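Hypothetical bacterial 6-phosphogluconolactonase (Bacteroides fragilis, PDB 3SCY) probably acts as a lactonase with a seven-bladed beta-propeller fold, perhaps hydrolysing 6-phosphogluconolactone. Local coordinates at residues A75-F80 with G131-A136; Y168-D173 with R214-N219; D326-Q331 with V351-C356. All coordinates share one frame; numbering follows the deposited sequence.

Contact 1. Residues A75-F80 with G131-A136; sequences AAVSAF and GALLPA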
loop_
_atom_site.group_PDB
_atom_site.type_symbol
_atom_site.label_atom_id
_atom_site.label_comp_id
_atom_site.label_asym_id
_atom_site.label_seq_id
_atom_site.Cartn_x
_atom_site.Cartn_y
_atom_site.Cartn_z
ATOM N N ALA A 75 -11.874 -6.252 -14.045
ATOM C CA ALA A 75 -11.295 -5.321 -13.050
ATOM C C ALA A 75 -12.377 -4.850 -12.082
ATOM O O ALA A 75 -13.416 -4.337 -12.503
ATOM C CB ALA A 75 -10.644 -4.137 -13.744
ATOM N N ALA A 76 -12.155 -5.062 -10.771
ATOM C CA ALA A 76 -13.198 -4.802 -9.809
ATOM C C ALA A 76 -12.661 -4.616 -8.397
ATOM O O ALA A 76 -11.448 -4.683 -8.168
ATOM C CB ALA A 76 -14.175 -5.990 -9.814
ATOM N N VAL A 77 -13.591 -4.357 -7.464
ATOM C CA VAL A 77 -13.337 -4.316 -6.024
ATOM C C VAL A 77 -14.326 -5.242 -5.365
ATOM O O VAL A 77 -15.505 -5.234 -5.736
ATOM C CB VAL A 77 -13.389 -2.897 -5.423
ATOM C CG1 VAL A 77 -13.218 -2.931 -3.898
ATOM C CG2 VAL A 77 -12.311 -2.034 -6.056
ATOM N N SER A 78 -13.859 -6.040 -4.397
ATOM C CA SER A 78 -14.713 -6.945 -3.638
ATOM C C SER A 78 -14.813 -6.440 -2.216
ATOM O O SER A 78 -13.798 -6.004 -1.667
ATOM C CB SER A 78 -14.120 -8.352 -3.645
ATOM O OG SER A 78 -14.020 -8.863 -4.965
ATOM N N ALA A 79 -16.003 -6.521 -1.625
ATOM C CA ALA A 79 -16.260 -6.128 -0.249
ATOM C C ALA A 79 -16.619 -7.347 0.554
ATOM O O ALA A 79 -17.466 -8.139 0.119
ATOM C CB ALA A 79 -17.404 -5.124 -0.204
ATOM N N PHE A 80 -16.025 -7.489 1.736
ATOM C CA PHE A 80 -16.246 -8.636 2.608
ATOM C C PHE A 80 -16.578 -8.236 4.022
ATOM O O PHE A 80 -16.009 -7.257 4.521
ATOM C CB PHE A 80 -14.951 -9.476 2.713
ATOM C CG PHE A 80 -14.352 -9.968 1.424
ATOM C CD1 PHE A 80 -13.505 -9.153 0.679
ATOM C CD2 PHE A 80 -14.609 -11.262 0.969
ATOM C CE1 PHE A 80 -12.939 -9.603 -0.502
ATOM C CE2 PHE A 80 -14.059 -11.707 -0.230
ATOM C CZ PHE A 80 -13.243 -10.868 -0.962
ATOM N N GLY A 131 -21.906 -1.834 4.677
ATOM C CA GLY A 131 -20.497 -2.097 4.369
ATOM C C GLY A 131 -20.244 -2.591 2.951
ATOM O O GLY A 131 -19.096 -2.681 2.505
ATOM N N ALA A 132 -21.307 -2.937 2.221
ATOM C CA ALA A 132 -21.150 -3.388 0.850
ATOM C C ALA A 132 -20.876 -2.181 -0.067
ATOM O O ALA A 132 -21.097 -1.034 0.334
ATOM C CB ALA A 132 -22.396 -4.160 0.406
ATOM N N LEU A 133 -20.412 -2.433 -1.280
ATOM C CA LEU A 133 -20.084 -1.343 -2.189
ATOM C C LEU A 133 -21.245 -0.943 -3.064
ATOM O O LEU A 133 -21.948 -1.792 -3.604
ATOM C CB LEU A 133 -18.926 -1.729 -3.129
ATOM C CG LEU A 133 -17.592 -2.008 -2.500
ATOM C CD1 LEU A 133 -16.796 -2.944 -3.387
ATOM C CD2 LEU A 133 -16.828 -0.745 -2.302
ATOM N N LEU A 134 -21.399 0.355 -3.271
ATOM C CA LEU A 134 -22.324 0.821 -4.285
ATOM C C LEU A 134 -21.561 0.836 -5.612
ATOM O O LEU A 134 -20.324 0.878 -5.634
ATOM C CB LEU A 134 -22.875 2.227 -3.968
ATOM C CG LEU A 134 -24.175 2.289 -3.194
ATOM C CD1 LEU A 134 -23.960 1.938 -1.745
ATOM C CD2 LEU A 134 -24.809 3.671 -3.315
ATOM N N PRO A 135 -22.247 0.831 -6.748
ATOM C CA PRO A 135 -21.543 0.958 -8.039
ATOM C C PRO A 135 -20.695 2.230 -8.085
ATOM O O PRO A 135 -21.010 3.191 -7.385
ATOM C CB PRO A 135 -22.685 1.036 -9.058
ATOM C CG PRO A 135 -23.823 0.352 -8.383
ATOM C CD PRO A 135 -23.709 0.747 -6.940
ATOM N N ALA A 136 -19.625 2.236 -8.878
ATOM C CA ALA A 136 -18.736 3.404 -8.931
ATOM C C ALA A 136 -19.515 4.705 -9.103
ATOM O O ALA A 136 -20.478 4.741 -9.881
ATOM C CB ALA A 136 -17.761 3.250 -10.061
#
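Ala79 and Ala132 bring the two backbones to their closest pairing here, CA to CA 5.7 Å, as the loop 131-136 passes over a face of strand 76-83. This is packing between successive blades of a seven-bladed beta-propeller: 76-83 is the third strand of one four-stranded blade, and 131-136 belongs to the link between the third and fourth strands of the next. The strand sends Val77 and Ala79 toward the loop, and the loop answers with Leu133. With CG anti to its own carbonyl carbon (chi1 -64°), Leu133 drops its CD1 branch into the angle between the two strand side chains. Leu133 CD1 meets Val77 CG1 at 3.6 Å, the two side chains crossing at about a right angle. Val77 offers this branch because CG1 stands anti to its backbone N (chi1 176°). Leu133 CD1 also rests 3.5 Å from Val77 O, a van der Waals contact with the strand's backbone. At Ala79 the loop backbone itself comes close, Ala79 CB lying 4.3 Å from Ala132 CA. Side chain meets side chain here through apolar groups alone, while the loop's carbonyls bond to strands 63-68 and 88-96, on either side of 76-83 in its blade. Gly131 O is hydrogen-bonded to Tyr65 OH, and Leu133 O receives both Asn93 ND2 and Gln95 NE2. Phe125, from the loop's own blade, also packs on Val77 and Leu133. Behind CD1, at the branch point of the leucine, Leu133 CG sits 3.9 Å from Ala79 CB.

Contact 2. Residues Y168-D173 with R214-N219; sequences YLLADD and RHLIFN
Asp172 reaches across to the backbone at Arg214 and Leu216, and this end of the contact is the tight one. Its CG is anti to the carbonyl carbon (chi1 -66°), which carries the carboxylate over to the facing strand. There Asp172 OD2 comes to 2.9 Å from Arg214 O, an approach of two acceptors and not a hydrogen bond. Asp172 OD2 is also 3.2 Å from Leu216 N, but the N-H points too poorly to bond. Leu216 CB closes in as well, 3.4 Å from Asp172 OD2, so the oxygen is wedged against main chain and an apolar side chain together. Leu227 and Ile179 press on Asp172 from strands of the two blades involved. The strands 168-173 and 214-218 run nearly antiparallel, 152° between directions, with axes 6.9 Å apart at closest approach. They are not partners in one sheet: in the seven-bladed propeller, 168-173 is the second strand of its blade, and 213-218 is the first strand of the blade that follows. A classic beta bulge at Arg214 and His215, both opposite Ile228, interrupts the regular pairing of that first strand. The guanidinium of Arg214 is held by a salt bridge from NE to Glu230 and a hydrogen bond from NH1 to Gly262 O. The other end is looser, methyl to methyl and methyl to ring edge, and of the side chains meeting there only Phe218 is partly exposed. Leu170 touches with one methyl: CD1 meets Leu216 CD2 at 3.9 Å and sits at the edge of the Phe218 ring, in its plane, 3.9 Å from CZ. The Phe218 ring also touches Thr163 and Pro164.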
loop_
_atom_site.group_PDB
_atom_site.type_symbol
_atom_site.label_atom_id
_atom_site.label_comp_id
_atom_site.label_asym_id
_atom_site.label_seq_id
_atom_site.Cartn_x
_atom_site.Cartn_y
_atom_site.Cartn_z
ATOM N N TYR A 168 -7.357 16.090 1.659
ATOM C CA TYR A 168 -6.957 15.827 0.281
ATOM C C TYR A 168 -6.721 14.381 0.004
ATOM O O TYR A 168 -6.466 13.593 0.912
ATOM C CB TYR A 168 -5.650 16.597 -0.040
ATOM C CG TYR A 168 -5.746 18.057 0.343
ATOM C CD1 TYR A 168 -6.498 18.949 -0.417
ATOM C CD2 TYR A 168 -5.194 18.522 1.533
ATOM C CE1 TYR A 168 -6.605 20.291 -0.060
ATOM C CE2 TYR A 168 -5.324 19.854 1.919
ATOM C CZ TYR A 168 -6.026 20.737 1.117
ATOM O OH TYR A 168 -6.185 22.045 1.514
ATOM N N LEU A 169 -6.798 14.040 -1.276
ATOM C CA LEU A 169 -6.422 12.727 -1.770
ATOM C C LEU A 169 -5.272 12.938 -2.746
ATOM O O LEU A 169 -5.397 13.754 -3.668
ATOM C CB LEU A 169 -7.588 11.979 -2.424
ATOM C CG LEU A 169 -7.239 10.549 -2.883
ATOM C CD1 LEU A 169 -8.299 9.572 -2.515
ATOM C CD2 LEU A 169 -6.970 10.509 -4.386
ATOM N N LEU A 170 -4.146 12.244 -2.518
ATOM C CA LEU A 170 -2.970 12.306 -3.386
ATOM C C LEU A 170 -2.851 11.005 -4.142
ATOM O O LEU A 170 -2.956 9.929 -3.536
ATOM C CB LEU A 170 -1.709 12.620 -2.584
ATOM C CG LEU A 170 -1.746 13.926 -1.775
ATOM C CD1 LEU A 170 -0.452 14.129 -1.048
ATOM C CD2 LEU A 170 -1.965 15.157 -2.677
ATOM N N ALA A 171 -2.708 11.073 -5.465
ATOM C CA ALA A 171 -2.672 9.878 -6.288
ATOM C C ALA A 171 -1.370 9.800 -7.070
ATOM O O ALA A 171 -1.096 10.671 -7.914
ATOM C CB ALA A 171 -3.871 9.880 -7.225
ATOM N N ASP A 172 -0.567 8.750 -6.804
ATOM C CA ASP A 172 0.740 8.600 -7.462
ATOM C C ASP A 172 0.586 8.063 -8.852
ATOM O O ASP A 172 -0.054 7.016 -9.044
ATOM C CB ASP A 172 1.638 7.641 -6.661
ATOM C CG ASP A 172 2.049 8.114 -5.290
ATOM O OD1 ASP A 172 1.868 9.311 -4.997
ATOM O OD2 ASP A 172 2.597 7.282 -4.512
ATOM N N ASP A 173 1.218 8.736 -9.813
ATOM C CA ASP A 173 1.139 8.343 -11.205
ATOM C C ASP A 173 2.517 7.989 -11.721
ATOM O O ASP A 173 3.322 8.854 -12.099
ATOM C CB ASP A 173 0.493 9.457 -12.012
ATOM C CG ASP A 173 0.269 9.192 -13.492
ATOM O OD1 ASP A 173 0.801 8.180 -14.013
ATOM O OD2 ASP A 173 -0.434 9.994 -14.126
ATOM N N ARG A 214 5.585 5.384 -7.054
ATOM C CA ARG A 214 4.839 4.176 -6.777
ATOM C C ARG A 214 3.991 4.379 -5.527
ATOM O O ARG A 214 2.803 4.661 -5.671
ATOM C CB ARG A 214 5.752 2.928 -6.671
ATOM C CG ARG A 214 4.956 1.616 -6.655
ATOM C CD ARG A 214 5.893 0.406 -6.668
ATOM N NE ARG A 214 5.141 -0.823 -6.963
ATOM C CZ ARG A 214 4.494 -1.543 -6.046
ATOM N NH1 ARG A 214 4.560 -1.212 -4.763
ATOM N NH2 ARG A 214 3.799 -2.612 -6.406
ATOM N N HIS A 215 4.559 4.239 -4.316
ATOM C CA HIS A 215 3.769 4.359 -3.097
ATOM C C HIS A 215 4.189 5.547 -2.271
ATOM O O HIS A 215 5.365 5.904 -2.255
ATOM C CB HIS A 215 3.867 3.076 -2.243
ATOM C CG HIS A 215 3.034 1.926 -2.730
ATOM N ND1 HIS A 215 3.023 0.710 -2.040
ATOM C CD2 HIS A 215 2.258 1.804 -3.839
ATOM C CE1 HIS A 215 2.180 -0.076 -2.704
ATOM N NE2 HIS A 215 1.711 0.525 -3.804
ATOM N N LEU A 216 3.237 6.137 -1.561
ATOM C CA LEU A 216 3.401 7.331 -0.721
ATOM C C LEU A 216 2.926 7.069 0.693
ATOM O O LEU A 216 1.871 6.440 0.885
ATOM C CB LEU A 216 2.576 8.477 -1.324
ATOM C CG LEU A 216 2.659 9.851 -0.605
ATOM C CD1 LEU A 216 4.008 10.558 -0.881
ATOM C CD2 LEU A 216 1.545 10.778 -1.108
ATOM N N ILE A 217 3.697 7.576 1.681
ATOM C CA ILE A 217 3.365 7.462 3.093
ATOM C C ILE A 217 3.603 8.807 3.770
ATOM O O ILE A 217 4.324 9.670 3.238
ATOM C CB ILE A 217 4.114 6.345 3.837
ATOM C CG1 ILE A 217 5.653 6.601 3.731
ATOM C CG2 ILE A 217 3.718 4.942 3.299
ATOM C CD1 ILE A 217 6.506 5.765 4.653
ATOM N N PHE A 218 3.020 8.965 4.950
ATOM C CA PHE A 218 3.178 10.154 5.794
ATOM C C PHE A 218 3.765 9.750 7.103
ATOM O O PHE A 218 3.525 8.621 7.548
ATOM C CB PHE A 218 1.816 10.840 6.068
ATOM C CG PHE A 218 1.203 11.361 4.800
ATOM C CD1 PHE A 218 1.499 12.639 4.344
ATOM C CD2 PHE A 218 0.382 10.550 4.024
ATOM C CE1 PHE A 218 0.974 13.098 3.128
ATOM C CE2 PHE A 218 -0.157 11.019 2.828
ATOM C CZ PHE A 218 0.167 12.272 2.381
ATOM N N ASN A 219 4.449 10.684 7.778
ATOM C CA ASN A 219 4.922 10.352 9.120
ATOM C C ASN A 219 3.742 10.495 10.117
ATOM O O ASN A 219 2.646 10.922 9.729
ATOM C CB ASN A 219 6.149 11.174 9.532
ATOM C CG ASN A 219 5.821 12.590 9.898
ATOM O OD1 ASN A 219 4.885 13.186 9.358
ATOM N ND2 ASN A 219 6.543 13.129 10.850
#

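Contact 3. Residues D326-Q331 with V351-C356; sequences DTNVIQ and VDKPVC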
loop_
_atom_site.group_PDB
_atom_site.type_symbol
_atom_site.label_atom_id
_atom_site.label_comp_id
_atom_site.label_asym_id
_atom_site.label_seq_id
_atom_site.Cartn_x
_atom_site.Cartn_y
_atom_site.Cartn_z
ATOM N N ASP A 326 7.975 -14.243 -5.574
ATOM C CA ASP A 326 8.554 -15.318 -6.355
ATOM C C ASP A 326 9.092 -16.487 -5.531
ATOM O O ASP A 326 9.255 -17.582 -6.075
ATOM C CB ASP A 326 9.620 -14.754 -7.286
ATOM C CG ASP A 326 9.051 -13.815 -8.347
ATOM O OD1 ASP A 326 7.812 -13.797 -8.534
ATOM O OD2 ASP A 326 9.840 -13.138 -9.019
ATOM N N THR A 327 9.326 -16.284 -4.230
ATOM C CA THR A 327 9.822 -17.351 -3.351
ATOM C C THR A 327 8.624 -18.002 -2.638
ATOM O O THR A 327 8.775 -18.990 -1.920
ATOM C CB THR A 327 10.866 -16.768 -2.381
ATOM O OG1 THR A 327 11.849 -16.087 -3.165
ATOM C CG2 THR A 327 11.581 -17.851 -1.566
ATOM N N ASN A 328 7.425 -17.434 -2.826
ATOM C CA ASN A 328 6.181 -17.937 -2.250
ATOM C C ASN A 328 6.277 -18.040 -0.730
ATOM O O ASN A 328 5.901 -19.061 -0.139
ATOM C CB ASN A 328 5.794 -19.305 -2.882
ATOM C CG ASN A 328 5.564 -19.203 -4.363
ATOM O OD1 ASN A 328 4.946 -18.244 -4.853
ATOM N ND2 ASN A 328 6.140 -20.137 -5.108
ATOM N N VAL A 329 6.787 -16.968 -0.098
ATOM C CA VAL A 329 6.960 -16.918 1.363
ATOM C C VAL A 329 6.764 -15.519 1.899
ATOM O O VAL A 329 6.945 -14.542 1.175
ATOM C CB VAL A 329 8.359 -17.425 1.868
ATOM C CG1 VAL A 329 8.554 -18.929 1.662
ATOM C CG2 VAL A 329 9.515 -16.619 1.273
ATOM N N ILE A 330 6.442 -15.440 3.195
ATOM C CA ILE A 330 6.410 -14.213 3.972
ATOM C C ILE A 330 7.582 -14.372 4.929
ATOM O O ILE A 330 7.539 -15.269 5.777
ATOM C CB ILE A 330 5.096 -13.905 4.693
ATOM C CG1 ILE A 330 3.998 -13.686 3.674
ATOM C CG2 ILE A 330 5.274 -12.642 5.590
ATOM C CD1 ILE A 330 2.557 -13.959 4.274
ATOM N N GLN A 331 8.664 -13.597 4.749
ATOM C CA GLN A 331 9.839 -13.686 5.617
ATOM C C GLN A 331 9.663 -12.794 6.821
ATOM O O GLN A 331 9.182 -11.654 6.679
ATOM C CB GLN A 331 11.062 -13.243 4.857
ATOM C CG GLN A 331 11.727 -14.279 4.016
ATOM C CD GLN A 331 12.997 -13.650 3.502
ATOM O OE1 GLN A 331 12.965 -12.601 2.868
ATOM N NE2 GLN A 331 14.133 -14.220 3.840
ATOM N N VAL A 351 3.025 -19.191 1.392
ATOM C CA VAL A 351 1.852 -18.621 0.690
ATOM C C VAL A 351 2.220 -18.513 -0.780
ATOM O O VAL A 351 3.311 -18.039 -1.062
ATOM C CB VAL A 351 1.386 -17.224 1.232
ATOM C CG1 VAL A 351 0.111 -16.754 0.538
ATOM C CG2 VAL A 351 1.194 -17.206 2.738
ATOM N N ASP A 352 1.331 -18.880 -1.725
ATOM C CA ASP A 352 1.689 -18.707 -3.134
ATOM C C ASP A 352 1.475 -17.258 -3.548
ATOM O O ASP A 352 0.408 -16.681 -3.289
ATOM C CB ASP A 352 0.912 -19.652 -4.078
ATOM C CG ASP A 352 1.639 -19.955 -5.389
ATOM O OD1 ASP A 352 2.750 -20.534 -5.336
ATOM O OD2 ASP A 352 1.088 -19.636 -6.470
ATOM N N LYS A 353 2.524 -16.660 -4.146
ATOM C CA LYS A 353 2.522 -15.302 -4.719
ATOM C C LYS A 353 1.941 -14.240 -3.763
ATOM O O LYS A 353 1.044 -13.489 -4.172
ATOM C CB LYS A 353 1.780 -15.283 -6.070
ATOM C CG LYS A 353 2.389 -16.258 -7.070
ATOM C CD LYS A 353 1.867 -16.062 -8.476
ATOM C CE LYS A 353 2.541 -17.025 -9.441
ATOM N NZ LYS A 353 2.289 -18.444 -9.096
ATOM N N PRO A 354 2.456 -14.135 -2.505
ATOM C CA PRO A 354 1.950 -13.100 -1.596
ATOM C C PRO A 354 2.417 -11.734 -2.038
ATOM O O PRO A 354 3.615 -11.573 -2.366
ATOM C CB PRO A 354 2.544 -13.479 -0.239
ATOM C CG PRO A 354 3.868 -14.166 -0.597
ATOM C CD PRO A 354 3.555 -14.921 -1.885
ATOM N N VAL A 355 1.487 -10.758 -2.072
ATOM C CA VAL A 355 1.830 -9.404 -2.534
ATOM C C VAL A 355 1.195 -8.293 -1.684
ATOM O O VAL A 355 1.352 -7.128 -2.036
ATOM C CB VAL A 355 1.482 -9.205 -4.052
ATOM C CG1 VAL A 355 2.371 -10.066 -4.961
ATOM C CG2 VAL A 355 0.006 -9.489 -4.348
ATOM N N CYS A 356 0.469 -8.613 -0.595
ATOM C CA CYS A 356 -0.099 -7.548 0.226
ATOM C C CYS A 356 -0.292 -8.058 1.613
ATOM O O CYS A 356 -0.929 -9.084 1.773
ATOM C CB CYS A 356 -1.405 -7.023 -0.348
ATOM S SG CYS A 356 -2.071 -5.621 0.585
#
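Asn328 and Asp352 bring the backbones to 4.6 Å, CA to CA, where the turn leading into strand 329-335 passes the link leading into strand 354-360. Asn328 has left-handed backbone angles (phi 56°, psi 47°) and, with Val329, faces Cys324 in a G1 beta bulge. Its side chain runs beside that of Asp352, both pointing the same way. Asn328 OD1 accepts Lys353 N at 3.0 Å, a straight bond whose donor is tilted 27° from the carbonyl plane. The main-chain Asn328 O accepts Val351 N at 3.3 Å, with the donor well above the carbonyl plane, so a single asparagine grips the link twice. Beside these bonds the side chains are apolar: Ile330 CD1 meets Val351 CG2 at 3.8 Å. Pro354 CG lies against the backbone at Val329 O, 3.6 Å away. Val18 of strand 13-20 touches both Ile330 and Pro354. The place is the propeller's ring closure: 342-350 ends one blade, and the chain then crosses to pair 354-360 with the N-terminal strand 13-20, the Velcro arrangement of beta-propellers. Two acceptor pairs come close: Asn328 O and Val351 O at 2.9 Å, Asn328 OD1 and Asp352 OD1 at 3.2 Å. The other carboxylate oxygen, Asp352 OD2, is met on its syn side by Lys353 NZ at 3.1 Å, in a salt bridge between neighbours in sequence. That lysine charge would be expected to offset part of the negative charge beside the amide oxygen.

The three contacts follow one another along the chain, each closing before the next opens, and mark different places around one propeller. Contact 1 joins the blade of 55-96 to that of 102-141, well out from the centre; contact 2, nearer the centre, joins the blades of 157-206 and 213-252. Contact 3 lies where the blade of 310-350 meets the first blade, completed by 354-360. Their centres are 22 Å apart for contacts 1 and 2, and about 25 Å for either with contact 3. None touches another, and contacts 2 and 3 fall on opposite sides of the chain's centre. All three join neighbouring blades; the third does so where chain end meets chain start, shutting the ring.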